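Local coordinates for immune protein (Enterobacter cloacae, PDB 6D7Y) that probably acts as an immunity protein, binding the toxic C-terminal tip of a CdiA contact-dependent growth inhibition toxin and thereby protecting the cell from it, at residues 8-13 against 88-93; 15-20 against 51-56; 100-105 against 109-114. All blocks are in the same frame, centred on the assembly; numbering follows the deposited sequence.

Contacts 1 and 3 involve strands of one large antiparallel sheet, while contact 2 pairs two helices, from which Leu17 reaches strand 93-102. Contacts 1 and 2 are neighbours, with centres 12 Å apart, and they touch: Val12 CG1 lies 3.6 Å from Leu20 CD2, and Phe56 CZ comes within 3.7 Å of Lys89 N. Both segments of contact 2 fall between residues 13 and 88, within the chain that contact 1 spans. Contact 3 lies across the chain's centre from both; its centre is about 24 Å from that of contact 1 and about 29 Å from that of contact 2. Strand 93-102 supplies the connection, starting in the hairpin of contact 1 and ending in contact 3. The geometry alone assigns none of them to toxin binding.

Contact 1 (8-13 against 88-93); sequences IFEGVN and LKYEGG
Tyr90 meets Glu10 and Gly11 with its hydroxyl, the one part of its side chain that comes close. The approach is light: Tyr90 OH lies 4.3 Å from Glu10 CG and 4.4 Å from Gly11 N, and only 76 Å² is buried in all. Along 88-93, Leu88 and Lys89 are still in strand 78-90; Leu88 touches Asp95 and Lys89 touches Val94 of the adjacent strand 93-102. The Lys89 ammonium group is hydrogen-bonded to the backbone oxygens of Leu57 and Phe59. At Tyr90 the strand ends. Its CG sits between the backbone N and the carbonyl carbon (chi1 54°), which folds the ring back over the turn, and Gly93 N lies 3.7 Å above the ring plane, displaced toward the rim. Glu91 and Gly92 form the corner of a type I turn, closed by Gly93 N to Tyr90 O and by Tyr90 N to Gly93 O, each bond 2.9 Å long. This paired bonding marks a two-residue beta hairpin joining strands 78-90 and 93-102. Gly93 then brings its CA within 5.6 Å of Gly11 CA, the shortest CA-CA distance between the segments. Glu10 OE1 is hydrogen-bonded to Asn130 ND2, and it is the aliphatic CG that lies nearest the tyrosine hydroxyl. What joins the two segments chemically is Asp95, on the strand lying between them: its OD1 is hydrogen-bonded to both Tyr90 OH and Gly11 N. The coupling is therefore indirect and polar, one carboxylate oxygen tying the hairpin to the backbone at Gly11.

Contact 2 (15-20 against 51-56); sequences SRLFFL and LLIDSF
Phe18 and Ile53 mark the closest backbone approach of the two segments, with their CA atoms 6.1 Å apart. Ile53 points at helix 17-25 and serves two residues with separate branches. Its CG2 is anti to the backbone N and its CG1 lies beside that N (chi1 -52°), spreading the fork so that CG2 reaches Leu17 and CG1 reaches Phe18. On the first branch, Ile53 CG2 packs 3.7 Å from Leu17 CD2, the two side chains meeting at a slant. On the second, Ile53 CG1 is 3.9 Å from Phe18 CD1 and comes up to the ring edge, near its plane; it also touches Phe18 CB, so the isoleucine abuts the root of the aromatic side chain as well as its rim. Leu17 CD2 has a further neighbour one turn along helix 50-58, lying 4.1 Å from Phe56 CD2, with the two side chains crossing at about a right angle. Within its own segment, Phe18 CD2 stands 3.5 Å above the plane of the Phe19 ring, over its centre. All the contacts across the interface are apolar, and 186 Å² is buried. Within helix 50-58, Leu51 O accepts from both Ser55 N and Ser55 OG, which arrive from opposite faces of its plane. The arrangement is apolar helix-helix packing of 17-25 against 50-58 beside the sheet: Leu17 continues onto Val94 and Val96 of strand 93-102, Phe56 meets Phe65 of strand 63-75 edge-to-face, and Leu20 packs on Ile122 and Phe126 of helix 105-126.

Contact 3 (100-105 against 109-114); sequences FYMNDF and GKVMLE
Val111 fills the tight part of this contact, its two methyls divided between Phe100 and Met102. Val111 CG1 lies 3.9 Å from both Phe100 CE2 and Phe100 CZ, the side chains coming from opposite directions and the methyl oblique to the ring. Val111 CG2 lies 3.7 Å from the terminal CE of Met102, a selenomethionine whose chain is bent at chi2 and chi3, which curls that methyl back onto the valine. Met112, also selenomethionine, adds its CE 4.1 Å from Phe100 CZ. These side chains bridge axes 10.6 Å apart and inclined at 138°, so the helix runs back obliquely across the strand.

The looser, more exposed side is at Phe105, whose CA-CB bond points away from 109-114 and whose ring meets Phe5 edge-to-face instead. Its link to Gly109 is intrahelical, Gly109 N to Phe105 O at 2.9 Å with an N-H...O angle of 152°. Just before it, Asp104 is the N-cap, its OD1 accepting from Ser107 N. The chemistry thus has two parts: apolar contacts through methyls and a ring join the helix to strand 93-102, while the Asp104 N-cap probably stabilises the helix start.

Contact 1 (8-13 against 88-93)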
ATOM      1  N   ILE B   8       2.273  -4.250   2.639  1.00 21.87           N
ATOM      2  CA  ILE B   8       3.339  -3.407   2.162  1.00 23.09           C
ATOM      3  C   ILE B   8       4.031  -3.950   0.915  1.00 24.13           C
ATOM      4  O   ILE B   8       4.324  -5.159   0.844  1.00 23.84           O
ATOM      5  CB  ILE B   8       4.489  -3.349   3.222  1.00 23.54           C
ATOM      6  CG1 ILE B   8       4.009  -2.878   4.608  1.00 23.09           C
ATOM      7  CG2 ILE B   8       5.633  -2.457   2.750  1.00 24.51           C
ATOM      8  CD1 ILE B   8       3.584  -1.468   4.690  1.00 23.54           C
ATOM      9  N   PHE B   9       4.258  -3.055  -0.056  1.00 25.31           N
ATOM     10  CA  PHE B   9       5.079  -3.359  -1.247  1.00 27.56           C
ATOM     11  C   PHE B   9       6.409  -2.703  -0.840  1.00 28.25           C
ATOM     12  O   PHE B   9       6.515  -1.472  -0.814  1.00 27.49           O
ATOM     13  CB  PHE B   9       4.565  -2.690  -2.510  1.00 28.97           C
ATOM     14  CG  PHE B   9       3.191  -3.123  -2.961  1.00 29.24           C
ATOM     15  CD1 PHE B   9       2.060  -2.440  -2.533  1.00 29.30           C
ATOM     16  CD2 PHE B   9       3.033  -4.159  -3.881  1.00 30.72           C
ATOM     17  CE1 PHE B   9       0.798  -2.802  -2.986  1.00 29.87           C
ATOM     18  CE2 PHE B   9       1.772  -4.531  -4.334  1.00 31.05           C
ATOM     19  CZ  PHE B   9       0.651  -3.841  -3.887  1.00 30.51           C
ATOM     20  N   GLU B  10       7.417  -3.509  -0.499  1.00 29.77           N
ATOM     21  CA  GLU B  10       8.697  -2.982  -0.024  1.00 31.32           C
ATOM     22  C   GLU B  10       9.732  -2.906  -1.135  1.00 33.13           C
ATOM     23  O   GLU B  10       9.901  -3.865  -1.869  1.00 33.69           O
ATOM     24  CB  GLU B  10       9.251  -3.870   1.066  1.00 32.15           C
ATOM     25  CG  GLU B  10      10.495  -3.312   1.735  1.00 34.32           C
ATOM     26  CD  GLU B  10      11.088  -4.270   2.739  1.00 35.42           C
ATOM     27  OE1 GLU B  10      11.223  -5.448   2.403  1.00 37.95           O
ATOM     28  OE2 GLU B  10      11.439  -3.837   3.857  1.00 36.93           O
ATOM     29  N   GLY B  11      10.425  -1.768  -1.222  1.00 34.04           N
ATOM     30  CA  GLY B  11      11.471  -1.559  -2.236  1.00 36.40           C
ATOM     31  C   GLY B  11      10.925  -1.587  -3.649  1.00 37.45           C
ATOM     32  O   GLY B  11      11.331  -2.396  -4.470  1.00 38.10           O
ATOM     33  N   VAL B  12      10.005  -0.684  -3.929  1.00 37.21           N
ATOM     34  CA  VAL B  12       9.372  -0.611  -5.234  1.00 38.97           C
ATOM     35  C   VAL B  12      10.365  -0.038  -6.261  1.00 41.66           C
ATOM     36  O   VAL B  12      11.254   0.749  -5.915  1.00 42.36           O
ATOM     37  CB  VAL B  12       8.087   0.257  -5.159  1.00 38.07           C
ATOM     38  CG1 VAL B  12       7.394   0.366  -6.511  1.00 39.84           C
ATOM     39  CG2 VAL B  12       7.132  -0.312  -4.116  1.00 36.58           C
ATOM     40  N   ASN B  13      10.231  -0.464  -7.510  1.00 43.77           N
ATOM     41  CA  ASN B  13      11.082   0.050  -8.596  1.00 46.55           C
ATOM     42  C   ASN B  13      10.610   1.475  -8.877  1.00 46.32           C
ATOM     43  O   ASN B  13       9.504   1.670  -9.373  1.00 46.55           O
ATOM     44  CB  ASN B  13      10.957  -0.840  -9.826  1.00 48.32           C
ATOM     45  CG  ASN B  13      11.790  -0.347 -10.995  1.00 51.33           C
ATOM     46  OD1 ASN B  13      11.932   0.862 -11.213  1.00 51.95           O
ATOM     47  ND2 ASN B  13      12.325  -1.284 -11.773  1.00 52.81           N
ATOM     48  N   LEU B  88       6.358   6.258   0.729  1.00 32.44           N
ATOM     49  CA  LEU B  88       7.465   6.868   1.439  1.00 34.82           C
ATOM     50  C   LEU B  88       8.792   6.591   0.798  1.00 34.03           C
ATOM     51  O   LEU B  88       9.017   5.491   0.339  1.00 32.33           O
ATOM     52  CB  LEU B  88       7.474   6.388   2.900  1.00 37.89           C
ATOM     53  CG  LEU B  88       7.484   4.909   3.277  1.00 40.24           C
ATOM     54  CD1 LEU B  88       8.839   4.259   3.152  1.00 44.86           C
ATOM     55  CD2 LEU B  88       7.076   4.738   4.732  1.00 41.13           C
ATOM     56  N   LYS B  89       9.654   7.603   0.748  1.00 35.61           N
ATOM     57  CA  LYS B  89      10.990   7.391   0.198  1.00 37.87           C
ATOM     58  C   LYS B  89      11.956   7.665   1.353  1.00 38.02           C
ATOM     59  O   LYS B  89      11.805   8.644   2.088  1.00 37.10           O
ATOM     60  CB  LYS B  89      11.303   8.220  -1.074  1.00 42.29           C
ATOM     61  CG  LYS B  89      11.990   9.559  -0.878  1.00 45.01           C
ATOM     62  CD  LYS B  89      12.659  10.015  -2.170  1.00 47.91           C
ATOM     63  CE  LYS B  89      13.626  11.149  -1.894  1.00 50.61           C
ATOM     64  NZ  LYS B  89      14.521  11.409  -3.045  1.00 55.71           N
ATOM     65  N   TYR B  90      12.925   6.768   1.507  1.00 39.85           N
ATOM     66  CA  TYR B  90      13.927   6.811   2.572  1.00 40.86           C
ATOM     67  C   TYR B  90      15.259   6.380   1.965  1.00 43.32           C
ATOM     68  O   TYR B  90      15.304   6.002   0.792  1.00 41.96           O
ATOM     69  CB  TYR B  90      13.526   5.870   3.724  1.00 38.71           C
ATOM     70  CG  TYR B  90      13.258   4.459   3.279  1.00 37.68           C
ATOM     71  CD1 TYR B  90      12.060   4.141   2.672  1.00 37.71           C
ATOM     72  CD2 TYR B  90      14.192   3.425   3.484  1.00 39.41           C
ATOM     73  CE1 TYR B  90      11.780   2.854   2.243  1.00 37.67           C
ATOM     74  CE2 TYR B  90      13.924   2.121   3.062  1.00 39.50           C
ATOM     75  CZ  TYR B  90      12.709   1.850   2.428  1.00 38.84           C
ATOM     76  OH  TYR B  90      12.376   0.586   1.979  1.00 39.59           O
ATOM     77  N   GLU B  91      16.325   6.400   2.769  1.00 47.22           N
ATOM     78  CA  GLU B  91      17.678   6.050   2.277  1.00 52.34           C
ATOM     79  C   GLU B  91      17.742   4.724   1.499  1.00 53.17           C
ATOM     80  O   GLU B  91      18.454   4.621   0.499  1.00 59.43           O
ATOM     81  CB  GLU B  91      18.695   6.041   3.432  1.00 56.30           C
ATOM     82  CG  GLU B  91      20.153   5.865   2.990  1.00 61.77           C
ATOM     83  CD  GLU B  91      21.149   5.951   4.137  1.00 64.53           C
ATOM     84  OE1 GLU B  91      20.721   6.127   5.301  1.00 68.42           O
ATOM     85  OE2 GLU B  91      22.364   5.837   3.871  1.00 68.99           O
ATOM     86  N   GLY B  92      17.022   3.715   1.971  1.00 50.76           N
ATOM     87  CA  GLY B  92      17.003   2.415   1.294  1.00 49.82           C
ATOM     88  C   GLY B  92      16.113   2.263   0.064  1.00 47.62           C
ATOM     89  O   GLY B  92      16.220   1.260  -0.639  1.00 47.57           O
ATOM     90  N   GLY B  93      15.225   3.227  -0.199  1.00 42.88           N
ATOM     91  CA  GLY B  93      14.344   3.135  -1.367  1.00 41.50           C
ATOM     92  C   GLY B  93      12.944   3.688  -1.151  1.00 39.11           C
ATOM     93  O   GLY B  93      12.765   4.657  -0.414  1.00 39.29           O
TER

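Contact 2 (15-20 against 51-56)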
ATOM      1  N   SER B  15      11.061   3.571 -11.131  1.00 52.28           N
ATOM      2  CA  SER B  15      10.653   3.836 -12.521  1.00 54.36           C
ATOM      3  C   SER B  15       9.229   3.325 -12.798  1.00 53.46           C
ATOM      4  O   SER B  15       8.609   3.749 -13.768  1.00 54.83           O
ATOM      5  CB  SER B  15      11.612   3.182 -13.526  1.00 57.33           C
ATOM      6  OG  SER B  15      12.909   3.747 -13.460  1.00 58.85           O
ATOM      7  N   ARG B  16       8.736   2.409 -11.955  1.00 50.93           N
ATOM      8  CA  ARG B  16       7.404   1.800 -12.102  1.00 49.66           C
ATOM      9  C   ARG B  16       6.400   2.326 -11.070  1.00 46.19           C
ATOM     10  O   ARG B  16       5.227   1.967 -11.120  1.00 44.86           O
ATOM     11  CB  ARG B  16       7.495   0.280 -11.896  1.00 50.59           C
ATOM     12  CG  ARG B  16       8.556  -0.450 -12.716  1.00 53.76           C
ATOM     13  CD  ARG B  16       8.252  -0.591 -14.198  1.00 57.29           C
ATOM     14  NE  ARG B  16       7.139  -1.514 -14.464  1.00 58.06           N
ATOM     15  CZ  ARG B  16       5.904  -1.175 -14.847  1.00 58.70           C
ATOM     16  NH1 ARG B  16       5.002  -2.132 -15.046  1.00 58.90           N
ATOM     17  NH2 ARG B  16       5.556   0.094 -15.066  1.00 60.17           N
ATOM     18  N   LEU B  17       6.874   3.145 -10.129  1.00 44.55           N
ATOM     19  CA  LEU B  17       6.030   3.704  -9.058  1.00 42.19           C
ATOM     20  C   LEU B  17       4.699   4.309  -9.520  1.00 41.94           C
ATOM     21  O   LEU B  17       3.646   3.925  -9.031  1.00 41.41           O
ATOM     22  CB  LEU B  17       6.831   4.735  -8.260  1.00 42.06           C
ATOM     23  CG  LEU B  17       6.132   5.443  -7.097  1.00 40.69           C
ATOM     24  CD1 LEU B  17       5.505   4.444  -6.137  1.00 39.06           C
ATOM     25  CD2 LEU B  17       7.136   6.344  -6.393  1.00 40.82           C
ATOM     26  N   PHE B  18       4.741   5.275 -10.429  1.00 43.70           N
ATOM     27  CA  PHE B  18       3.498   5.872 -10.944  1.00 43.81           C
ATOM     28  C   PHE B  18       2.499   4.815 -11.430  1.00 43.26           C
ATOM     29  O   PHE B  18       1.322   4.868 -11.110  1.00 42.04           O
ATOM     30  CB  PHE B  18       3.782   6.844 -12.094  1.00 46.81           C
ATOM     31  CG  PHE B  18       2.533   7.296 -12.820  1.00 48.29           C
ATOM     32  CD1 PHE B  18       1.737   8.319 -12.304  1.00 48.29           C
ATOM     33  CD2 PHE B  18       2.139   6.681 -13.999  1.00 49.99           C
ATOM     34  CE1 PHE B  18       0.581   8.724 -12.965  1.00 49.46           C
ATOM     35  CE2 PHE B  18       0.985   7.077 -14.660  1.00 51.05           C
ATOM     36  CZ  PHE B  18       0.206   8.105 -14.148  1.00 50.91           C
ATOM     37  N   PHE B  19       2.981   3.851 -12.204  1.00 44.40           N
ATOM     38  CA  PHE B  19       2.108   2.815 -12.763  1.00 44.62           C
ATOM     39  C   PHE B  19       1.576   1.862 -11.690  1.00 42.29           C
ATOM     40  O   PHE B  19       0.448   1.365 -11.791  1.00 41.55           O
ATOM     41  CB  PHE B  19       2.831   2.142 -13.933  1.00 47.10           C
ATOM     42  CG  PHE B  19       3.247   3.136 -14.994  1.00 49.92           C
ATOM     43  CD1 PHE B  19       2.314   3.626 -15.905  1.00 51.21           C
ATOM     44  CD2 PHE B  19       4.555   3.635 -15.040  1.00 50.99           C
ATOM     45  CE1 PHE B  19       2.675   4.574 -16.850  1.00 53.62           C
ATOM     46  CE2 PHE B  19       4.925   4.575 -15.995  1.00 53.28           C
ATOM     47  CZ  PHE B  19       3.982   5.049 -16.900  1.00 54.49           C
ATOM     48  N   LEU B  20       2.378   1.626 -10.654  1.00 41.11           N
ATOM     49  CA  LEU B  20       1.917   0.818  -9.529  1.00 39.12           C
ATOM     50  C   LEU B  20       0.781   1.592  -8.855  1.00 37.79           C
ATOM     51  O   LEU B  20      -0.277   1.043  -8.591  1.00 36.18           O
ATOM     52  CB  LEU B  20       3.038   0.568  -8.519  1.00 38.76           C
ATOM     53  CG  LEU B  20       2.657  -0.177  -7.228  1.00 37.48           C
ATOM     54  CD1 LEU B  20       2.092  -1.551  -7.523  1.00 38.02           C
ATOM     55  CD2 LEU B  20       3.865  -0.293  -6.320  1.00 37.63           C
ATOM     56  N   LEU B  51       3.975  13.705 -13.107  1.00 62.41           N
ATOM     57  CA  LEU B  51       4.829  14.784 -12.579  1.00 64.25           C
ATOM     58  C   LEU B  51       4.793  14.825 -11.047  1.00 61.31           C
ATOM     59  O   LEU B  51       5.769  15.234 -10.419  1.00 61.05           O
ATOM     60  CB  LEU B  51       4.461  16.147 -13.186  1.00 67.86           C
ATOM     61  CG  LEU B  51       4.639  16.269 -14.704  1.00 72.55           C
ATOM     62  CD1 LEU B  51       4.187  17.643 -15.183  1.00 75.07           C
ATOM     63  CD2 LEU B  51       6.081  15.997 -15.125  1.00 74.56           C
ATOM     64  N   LEU B  52       3.668  14.420 -10.456  1.00 60.33           N
ATOM     65  CA  LEU B  52       3.549  14.330  -9.001  1.00 60.18           C
ATOM     66  C   LEU B  52       4.611  13.362  -8.470  1.00 57.19           C
ATOM     67  O   LEU B  52       5.358  13.674  -7.544  1.00 56.67           O
ATOM     68  CB  LEU B  52       2.153  13.816  -8.610  1.00 63.50           C
ATOM     69  CG  LEU B  52       1.900  13.262  -7.195  1.00 65.81           C
ATOM     70  CD1 LEU B  52       2.325  14.198  -6.071  1.00 67.95           C
ATOM     71  CD2 LEU B  52       0.430  12.893  -7.051  1.00 68.42           C
ATOM     72  N   ILE B  53       4.667  12.192  -9.094  1.00 54.21           N
ATOM     73  CA  ILE B  53       5.610  11.151  -8.717  1.00 51.46           C
ATOM     74  C   ILE B  53       7.053  11.560  -8.999  1.00 51.63           C
ATOM     75  O   ILE B  53       7.951  11.282  -8.200  1.00 46.38           O
ATOM     76  CB  ILE B  53       5.273   9.829  -9.445  1.00 53.49           C
ATOM     77  CG1 ILE B  53       3.785   9.459  -9.240  1.00 53.47           C
ATOM     78  CG2 ILE B  53       6.216   8.713  -9.016  1.00 52.37           C
ATOM     79  CD1 ILE B  53       3.307   9.469  -7.806  1.00 53.73           C
ATOM     80  N   ASP B  54       7.265  12.241 -10.127  1.00 53.76           N
ATOM     81  CA  ASP B  54       8.591  12.700 -10.512  1.00 56.14           C
ATOM     82  C   ASP B  54       9.127  13.675  -9.458  1.00 54.29           C
ATOM     83  O   ASP B  54      10.284  13.573  -9.038  1.00 52.91           O
ATOM     84  CB  ASP B  54       8.551  13.362 -11.898  1.00 62.21           C
ATOM     85  CG  ASP B  54       9.941  13.654 -12.456  1.00 69.35           C
ATOM     86  OD1 ASP B  54      10.920  13.049 -11.950  1.00 74.82           O
ATOM     87  OD2 ASP B  54      10.056  14.467 -13.416  1.00 72.21           O
ATOM     88  N   SER B  55       8.273  14.601  -9.020  1.00 52.76           N
ATOM     89  CA  SER B  55       8.649  15.580  -7.993  1.00 52.34           C
ATOM     90  C   SER B  55       8.934  14.878  -6.686  1.00 48.15           C
ATOM     91  O   SER B  55       9.872  15.225  -5.988  1.00 48.83           O
ATOM     92  CB  SER B  55       7.533  16.599  -7.774  1.00 52.72           C
ATOM     93  OG  SER B  55       7.326  17.343  -8.946  1.00 57.14           O
ATOM     94  N   PHE B  56       8.102  13.900  -6.355  1.00 46.28           N
ATOM     95  CA  PHE B  56       8.279  13.107  -5.132  1.00 43.60           C
ATOM     96  C   PHE B  56       9.657  12.434  -5.144  1.00 43.17           C
ATOM     97  O   PHE B  56      10.403  12.526  -4.171  1.00 41.37           O
ATOM     98  CB  PHE B  56       7.142  12.081  -5.010  1.00 42.63           C
ATOM     99  CG  PHE B  56       7.337  11.065  -3.917  1.00 40.59           C
ATOM    100  CD1 PHE B  56       7.043  11.376  -2.595  1.00 40.64           C
ATOM    101  CD2 PHE B  56       7.788   9.788  -4.217  1.00 40.92           C
ATOM    102  CE1 PHE B  56       7.215  10.435  -1.584  1.00 39.26           C
ATOM    103  CE2 PHE B  56       7.964   8.843  -3.214  1.00 40.78           C
ATOM    104  CZ  PHE B  56       7.681   9.168  -1.895  1.00 39.26           C
TER

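Contact 3 (100-105 against 109-114)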
ATOM      1  N   PHE B 100      -5.614  -0.517   6.871  1.00 22.42           N
ATOM      2  CA  PHE B 100      -7.079  -0.622   7.015  1.00 24.85           C
ATOM      3  C   PHE B 100      -7.474  -1.374   8.284  1.00 23.09           C
ATOM      4  O   PHE B 100      -6.767  -2.276   8.730  1.00 21.85           O
ATOM      5  CB  PHE B 100      -7.668  -1.346   5.802  1.00 27.23           C
ATOM      6  CG  PHE B 100      -7.052  -2.700   5.549  1.00 28.72           C
ATOM      7  CD1 PHE B 100      -5.904  -2.817   4.794  1.00 28.73           C
ATOM      8  CD2 PHE B 100      -7.631  -3.852   6.070  1.00 29.06           C
ATOM      9  CE1 PHE B 100      -5.328  -4.062   4.564  1.00 30.69           C
ATOM     10  CE2 PHE B 100      -7.079  -5.092   5.845  1.00 29.91           C
ATOM     11  CZ  PHE B 100      -5.917  -5.209   5.105  1.00 29.37           C
ATOM     12  N   TYR B 101      -8.593  -0.986   8.902  1.00 23.57           N
ATOM     13  CA  TYR B 101      -9.039  -1.701  10.086  1.00 23.74           C
ATOM     14  C   TYR B 101      -9.881  -2.912   9.702  1.00 25.78           C
ATOM     15  O   TYR B 101     -10.497  -2.935   8.624  1.00 27.59           O
ATOM     16  CB  TYR B 101      -9.884  -0.785  11.022  1.00 25.20           C
ATOM     17  CG  TYR B 101      -9.077   0.265  11.735  1.00 25.19           C
ATOM     18  CD1 TYR B 101      -8.833   1.504  11.154  1.00 27.78           C
ATOM     19  CD2 TYR B 101      -8.550   0.026  12.999  1.00 25.25           C
ATOM     20  CE1 TYR B 101      -8.082   2.477  11.817  1.00 28.03           C
ATOM     21  CE2 TYR B 101      -7.803   0.980  13.664  1.00 25.75           C
ATOM     22  CZ  TYR B 101      -7.559   2.199  13.070  1.00 27.02           C
ATOM     23  OH  TYR B 101      -6.823   3.155  13.738  1.00 28.79           O
HETATM   24  N   MSE B 102      -9.913  -3.913  10.585  1.00 26.09           N
HETATM   25  CA  MSE B 102     -10.787  -5.087  10.427  1.00 28.22           C
HETATM   26  C   MSE B 102     -11.330  -5.334  11.809  1.00 27.97           C
HETATM   27  O   MSE B 102     -10.642  -5.091  12.799  1.00 26.80           O
HETATM   28  CB  MSE B 102     -10.125  -6.345   9.880  1.00 29.46           C
HETATM   29  CG  MSE B 102      -9.537  -6.156   8.487  1.00 31.52           C
HETATM   30 SE   MSE B 102     -10.911  -5.917   7.080  1.00 42.55          SE
HETATM   31  CE  MSE B 102     -11.896  -7.613   7.302  1.00 39.85           C
ATOM     32  N   ASN B 103     -12.568  -5.815  11.898  1.00 31.67           N
ATOM     33  CA  ASN B 103     -13.215  -6.066  13.212  1.00 34.11           C
ATOM     34  C   ASN B 103     -12.697  -7.285  13.966  1.00 33.93           C
ATOM     35  O   ASN B 103     -12.875  -7.365  15.186  1.00 34.63           O
ATOM     36  CB  ASN B 103     -14.745  -6.153  13.068  1.00 38.06           C
ATOM     37  CG  ASN B 103     -15.394  -4.807  12.786  1.00 40.39           C
ATOM     38  OD1 ASN B 103     -14.821  -3.755  13.066  1.00 41.43           O
ATOM     39  ND2 ASN B 103     -16.616  -4.838  12.264  1.00 43.33           N
ATOM     40  N   ASP B 104     -12.051  -8.228  13.267  1.00 32.33           N
ATOM     41  CA  ASP B 104     -11.526  -9.417  13.933  1.00 32.66           C
ATOM     42  C   ASP B 104     -10.424 -10.050  13.102  1.00 31.45           C
ATOM     43  O   ASP B 104     -10.286  -9.729  11.919  1.00 29.36           O
ATOM     44  CB  ASP B 104     -12.648 -10.411  14.223  1.00 36.82           C
ATOM     45  CG  ASP B 104     -13.339 -10.893  12.973  1.00 41.15           C
ATOM     46  OD1 ASP B 104     -12.683 -11.551  12.148  1.00 47.61           O
ATOM     47  OD2 ASP B 104     -14.557 -10.657  12.831  1.00 49.03           O
ATOM     48  N   PHE B 105      -9.644 -10.930  13.728  1.00 29.96           N
ATOM     49  CA  PHE B 105      -8.519 -11.592  13.055  1.00 30.00           C
ATOM     50  C   PHE B 105      -8.948 -12.593  11.990  1.00 32.10           C
ATOM     51  O   PHE B 105      -8.257 -12.756  10.986  1.00 30.73           O
ATOM     52  CB  PHE B 105      -7.561 -12.258  14.065  1.00 28.96           C
ATOM     53  CG  PHE B 105      -6.600 -11.296  14.722  1.00 28.19           C
ATOM     54  CD1 PHE B 105      -6.960 -10.592  15.850  1.00 28.31           C
ATOM     55  CD2 PHE B 105      -5.329 -11.100  14.198  1.00 26.98           C
ATOM     56  CE1 PHE B 105      -6.076  -9.703  16.441  1.00 27.40           C
ATOM     57  CE2 PHE B 105      -4.445 -10.217  14.780  1.00 26.44           C
ATOM     58  CZ  PHE B 105      -4.826  -9.514  15.914  1.00 26.85           C
ATOM     59  N   GLY B 109      -7.744 -12.303   8.202  1.00 25.81           N
ATOM     60  CA  GLY B 109      -7.015 -13.407   7.573  1.00 26.05           C
ATOM     61  C   GLY B 109      -7.485 -13.715   6.176  1.00 27.20           C
ATOM     62  O   GLY B 109      -6.688 -14.055   5.305  1.00 27.32           O
ATOM     63  N   LYS B 110      -8.790 -13.596   5.944  1.00 28.88           N
ATOM     64  CA  LYS B 110      -9.361 -13.856   4.612  1.00 31.25           C
ATOM     65  C   LYS B 110      -8.919 -12.784   3.627  1.00 30.53           C
ATOM     66  O   LYS B 110      -8.501 -13.101   2.504  1.00 31.94           O
ATOM     67  CB  LYS B 110     -10.883 -13.966   4.704  1.00 34.29           C
ATOM     68  CG  LYS B 110     -11.320 -15.168   5.523  1.00 36.55           C
ATOM     69  CD  LYS B 110     -12.835 -15.232   5.685  1.00 39.99           C
ATOM     70  CE  LYS B 110     -13.258 -16.494   6.424  1.00 42.25           C
ATOM     71  NZ  LYS B 110     -14.718 -16.473   6.713  1.00 46.16           N
ATOM     72  N   VAL B 111      -8.954 -11.527   4.079  1.00 30.02           N
ATOM     73  CA  VAL B 111      -8.516 -10.370   3.283  1.00 29.74           C
ATOM     74  C   VAL B 111      -7.020 -10.481   2.984  1.00 28.59           C
ATOM     75  O   VAL B 111      -6.563 -10.213   1.859  1.00 28.90           O
ATOM     76  CB  VAL B 111      -8.814  -9.051   4.038  1.00 30.62           C
ATOM     77  CG1 VAL B 111      -8.187  -7.848   3.339  1.00 31.36           C
ATOM     78  CG2 VAL B 111     -10.314  -8.868   4.180  1.00 33.23           C
HETATM   79  N   MSE B 112      -6.257 -10.914   3.979  1.00 27.88           N
HETATM   80  CA  MSE B 112      -4.818 -11.075   3.802  1.00 28.23           C
HETATM   81  C   MSE B 112      -4.470 -12.061   2.710  1.00 28.85           C
HETATM   82  O   MSE B 112      -3.558 -11.808   1.910  1.00 29.30           O
HETATM   83  CB  MSE B 112      -4.182 -11.496   5.128  1.00 28.67           C
HETATM   84  CG  MSE B 112      -4.223 -10.346   6.119  1.00 29.45           C
HETATM   85 SE   MSE B 112      -2.818  -9.063   5.613  1.00 35.85          SE
HETATM   86  CE  MSE B 112      -3.177  -7.685   6.932  1.00 29.48           C
ATOM     87  N   LEU B 113      -5.151 -13.206   2.682  1.00 30.20           N
ATOM     88  CA  LEU B 113      -4.892 -14.214   1.652  1.00 31.89           C
ATOM     89  C   LEU B 113      -5.244 -13.693   0.263  1.00 32.16           C
ATOM     90  O   LEU B 113      -4.567 -14.022  -0.714  1.00 31.46           O
ATOM     91  CB  LEU B 113      -5.565 -15.553   1.955  1.00 34.98           C
ATOM     92  CG  LEU B 113      -4.966 -16.387   3.098  1.00 37.05           C
ATOM     93  CD1 LEU B 113      -5.752 -17.674   3.261  1.00 39.29           C
ATOM     94  CD2 LEU B 113      -3.500 -16.727   2.845  1.00 37.69           C
ATOM     95  N   GLU B 114      -6.274 -12.861   0.173  1.00 32.60           N
ATOM     96  CA  GLU B 114      -6.629 -12.249  -1.103  1.00 34.49           C
ATOM     97  C   GLU B 114      -5.550 -11.246  -1.505  1.00 32.19           C
ATOM     98  O   GLU B 114      -5.180 -11.185  -2.676  1.00 33.05           O
ATOM     99  CB  GLU B 114      -8.021 -11.612  -1.060  1.00 37.46           C
ATOM    100  CG  GLU B 114      -9.158 -12.616  -0.919  1.00 41.00           C
ATOM    101  CD  GLU B 114      -9.333 -13.570  -2.106  1.00 46.14           C
ATOM    102  OE1 GLU B 114     -10.270 -14.397  -2.046  1.00 53.18           O
ATOM    103  OE2 GLU B 114      -8.568 -13.524  -3.102  1.00 48.45           O
TER